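Local coordinates for protein leucyl-trna synthetase (Plasmodium falciparum, PDB 5FOC) that attaches leucine to its cognate tRNA as a class I synthetase, and through the editing domain present here probably hydrolyses mischarged aminoacyl-tRNA, at residues Gly135-Phe140 against Cys257-Ser262. The protein carries 2 engineered substitutions. Numbering follows the deposited sequence.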
ATOM      1  N   GLY A 135       9.874  -2.929   9.643  1.00 21.75           N
ATOM      2  CA  GLY A 135      10.292  -1.533   9.733  1.00 20.02           C
ATOM      3  C   GLY A 135       9.391  -0.503   9.098  1.00 19.52           C
ATOM      4  O   GLY A 135       9.780   0.638   9.001  1.00 21.58           O
ATOM      5  N   GLN A 136       8.234  -0.906   8.577  1.00 19.57           N
ATOM      6  CA  GLN A 136       7.371   0.002   7.854  1.00 19.14           C
ATOM      7  C   GLN A 136       6.918   1.148   8.792  1.00 18.66           C
ATOM      8  O   GLN A 136       6.412   0.828   9.867  1.00 19.93           O
ATOM      9  CB  GLN A 136       6.144  -0.708   7.299  1.00 20.94           C
ATOM     10  CG  GLN A 136       5.344   0.171   6.377  1.00 20.36           C
ATOM     11  CD  GLN A 136       4.122  -0.459   5.781  1.00 19.33           C
ATOM     12  OE1 GLN A 136       3.926  -1.664   5.886  1.00 20.46           O
ATOM     13  NE2 GLN A 136       3.231   0.367   5.224  1.00 19.53           N
ATOM     14  N   ASN A 137       7.151   2.367   8.376  1.00 18.71           N
ATOM     15  CA  ASN A 137       6.709   3.565   9.191  1.00 18.51           C
ATOM     16  C   ASN A 137       5.612   4.394   8.573  1.00 19.89           C
ATOM     17  O   ASN A 137       4.917   5.170   9.271  1.00 22.36           O
ATOM     18  CB  ASN A 137       7.913   4.376   9.688  1.00 20.35           C
ATOM     19  CG  ASN A 137       8.841   4.872   8.611  1.00 19.90           C
ATOM     20  OD1 ASN A 137       8.943   4.238   7.521  1.00 22.18           O
ATOM     21  ND2 ASN A 137       9.593   5.919   8.890  1.00 21.05           N
ATOM     22  N   TYR A 138       5.379   4.273   7.267  1.00 19.43           N
ATOM     23  CA  TYR A 138       4.361   4.954   6.537  1.00 19.33           C
ATOM     24  C   TYR A 138       3.873   4.070   5.390  1.00 16.19           C
ATOM     25  O   TYR A 138       4.413   2.948   5.208  1.00 19.81           O
ATOM     26  CB  TYR A 138       4.834   6.314   5.986  1.00 18.91           C
ATOM     27  CG  TYR A 138       5.162   7.263   7.083  1.00 17.97           C
ATOM     28  CD1 TYR A 138       4.134   7.968   7.660  1.00 19.93           C
ATOM     29  CD2 TYR A 138       6.434   7.406   7.589  1.00 19.25           C
ATOM     30  CE1 TYR A 138       4.397   8.835   8.702  1.00 19.37           C
ATOM     31  CE2 TYR A 138       6.722   8.300   8.618  1.00 18.82           C
ATOM     32  CZ  TYR A 138       5.655   8.986   9.203  1.00 21.11           C
ATOM     33  OH  TYR A 138       5.950   9.847  10.290  1.00 23.10           O
ATOM     34  N   THR A 139       2.831   4.530   4.736  1.00 16.96           N
ATOM     35  CA  THR A 139       2.324   3.911   3.513  1.00 18.30           C
ATOM     36  C   THR A 139       2.313   4.981   2.442  1.00 19.74           C
ATOM     37  O   THR A 139       1.775   6.043   2.600  1.00 19.92           O
ATOM     38  CB  THR A 139       0.892   3.355   3.761  1.00 19.33           C
ATOM     39  OG1 THR A 139       0.956   2.305   4.725  1.00 18.95           O
ATOM     40  CG2 THR A 139       0.240   2.911   2.455  1.00 18.66           C
ATOM     41  N   PHE A 140       2.937   4.715   1.298  1.00 19.46           N
ATOM     42  CA  PHE A 140       2.956   5.683   0.231  1.00 18.86           C
ATOM     43  C   PHE A 140       1.940   5.383  -0.878  1.00 18.27           C
ATOM     44  O   PHE A 140       1.682   4.198  -1.213  1.00 20.50           O
ATOM     45  CB  PHE A 140       4.311   5.754  -0.480  1.00 19.20           C
ATOM     46  CG  PHE A 140       5.451   6.297   0.313  1.00 19.61           C
ATOM     47  CD1 PHE A 140       5.424   7.595   0.850  1.00 19.96           C
ATOM     48  CD2 PHE A 140       6.640   5.562   0.412  1.00 19.65           C
ATOM     49  CE1 PHE A 140       6.564   8.108   1.506  1.00 20.44           C
ATOM     50  CE2 PHE A 140       7.747   6.064   1.047  1.00 19.98           C
ATOM     51  CZ  PHE A 140       7.704   7.339   1.624  1.00 21.31           C
ATOM     52  N   CYS A 257       6.430   2.270   3.137  1.00 18.89           N
ATOM     53  CA  CYS A 257       7.555   3.117   3.374  1.00 18.57           C
ATOM     54  C   CYS A 257       8.381   2.412   4.444  1.00 19.18           C
ATOM     55  O   CYS A 257       7.875   2.169   5.560  1.00 20.67           O
ATOM     56  CB  CYS A 257       7.113   4.503   3.893  1.00 18.43           C
ATOM     57  SG  CYS A 257       8.499   5.540   4.340  1.00 21.53           S
ATOM     58  N   VAL A 258       9.622   2.027   4.120  1.00 20.34           N
ATOM     59  CA  VAL A 258      10.585   1.572   5.102  1.00 19.76           C
ATOM     60  C   VAL A 258      11.796   2.450   5.001  1.00 19.67           C
ATOM     61  O   VAL A 258      12.777   2.096   4.333  1.00 21.42           O
ATOM     62  CB  VAL A 258      10.996   0.087   4.967  1.00 21.18           C
ATOM     63  CG1 VAL A 258      11.861  -0.372   6.152  1.00 23.97           C
ATOM     64  CG2 VAL A 258       9.783  -0.778   4.859  1.00 21.05           C
ATOM     65  N   SER A 259      11.784   3.590   5.678  1.00 19.40           N
ATOM     66  CA  SER A 259      12.781   4.622   5.447  1.00 20.21           C
ATOM     67  C   SER A 259      14.191   4.265   5.904  1.00 19.80           C
ATOM     68  O   SER A 259      15.172   4.804   5.376  1.00 26.35           O
ATOM     69  CB  SER A 259      12.348   5.976   5.974  1.00 17.87           C
ATOM     70  OG  SER A 259      12.098   5.860   7.364  1.00 20.84           O
ATOM     71  N   SER A 260      14.304   3.307   6.810  1.00 19.62           N
ATOM     72  CA  SER A 260      15.604   2.831   7.253  1.00 21.22           C
ATOM     73  C   SER A 260      16.340   2.066   6.178  1.00 21.75           C
ATOM     74  O   SER A 260      17.534   2.156   6.146  1.00 26.58           O
ATOM     75  CB  SER A 260      15.474   1.915   8.477  1.00 26.02           C
ATOM     76  OG  SER A 260      14.540   0.890   8.273  1.00 24.37           O
ATOM     77  N   ASP A 261      15.590   1.298   5.398  1.00 19.16           N
ATOM     78  CA  ASP A 261      16.189   0.266   4.526  1.00 19.59           C
ATOM     79  C   ASP A 261      16.058   0.522   3.053  1.00 20.49           C
ATOM     80  O   ASP A 261      16.582  -0.315   2.223  1.00 23.75           O
ATOM     81  CB  ASP A 261      15.535  -1.041   4.849  1.00 24.11           C
ATOM     82  CG  ASP A 261      15.836  -1.509   6.282  1.00 22.03           C
ATOM     83  OD1 ASP A 261      16.919  -1.181   6.823  1.00 23.24           O
ATOM     84  OD2 ASP A 261      15.010  -2.278   6.810  1.00 25.10           O
ATOM     85  N   SER A 262      15.460   1.636   2.676  1.00 20.27           N
ATOM     86  CA  SER A 262      15.254   2.001   1.279  0.50 21.52           C
ATOM     87  C   SER A 262      15.613   3.454   1.074  1.00 20.05           C
ATOM     88  O   SER A 262      15.104   4.327   1.778  1.00 24.26           O
ATOM     89  CB  SER A 262      13.826   1.759   0.847  0.50 23.75           C
ATOM     90  OG  SER A 262      13.481   2.544  -0.279  0.50 23.63           O
TER
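An antiparallel strand pair in the editing domain joins Tyr138 to Cys257 as a hydrogen-bonded pair. Cys257 N donates to Tyr138 O at 3.0 Å, and Asn137 N returns a bond to Cys257 O at 2.9 Å. The second bond has a C=O...N angle of 162° at Cys257 O. Gln136 stretches its extended side chain past Cys257 O, with CG 3.3 Å from that oxygen. Gln136 NE2 then bonds Tyr138 O at 2.8 Å. Two donors thus grip Tyr138 O, Gln136 NE2 and Cys257 N, from opposite faces of the carbonyl plane.

The Cys257 side chain packs against Phe140 and Tyr138. SG lies anti to the backbone N (chi1 175°), which brings it to the Phe140 ring. Cys257 CB sits over one face of that ring, 3.3 Å from Phe140 CE2. Cys257 SG lies obliquely, 4.1 Å from the Phe140 ring centroid. The same sulfur is at the edge of the Tyr138 ring, near its plane. Tyr138 CB touches Cys257 CB at 3.6 Å. Tyr138 OH is hydrogen-bonded to Gln289 O and Asn292 N.

Asn137, just before strand 138-141, holds the loop that follows strand 254-257. Asn137 ND2 donates to Ser259 OG at 2.9 Å, and that OG lies 25° out of the Asn137 amide plane. Asn137 OD1 takes a weak bond from Ser259 N. Val258 sets its two methyls against the backbone of Gly135 and Gln136. Ser262 N-caps helix 263-274. The arrangement is that of an antiparallel strand end, at the edge of the mixed sheet, with a short loop, held by Asn137, that leads into an N-capped helix.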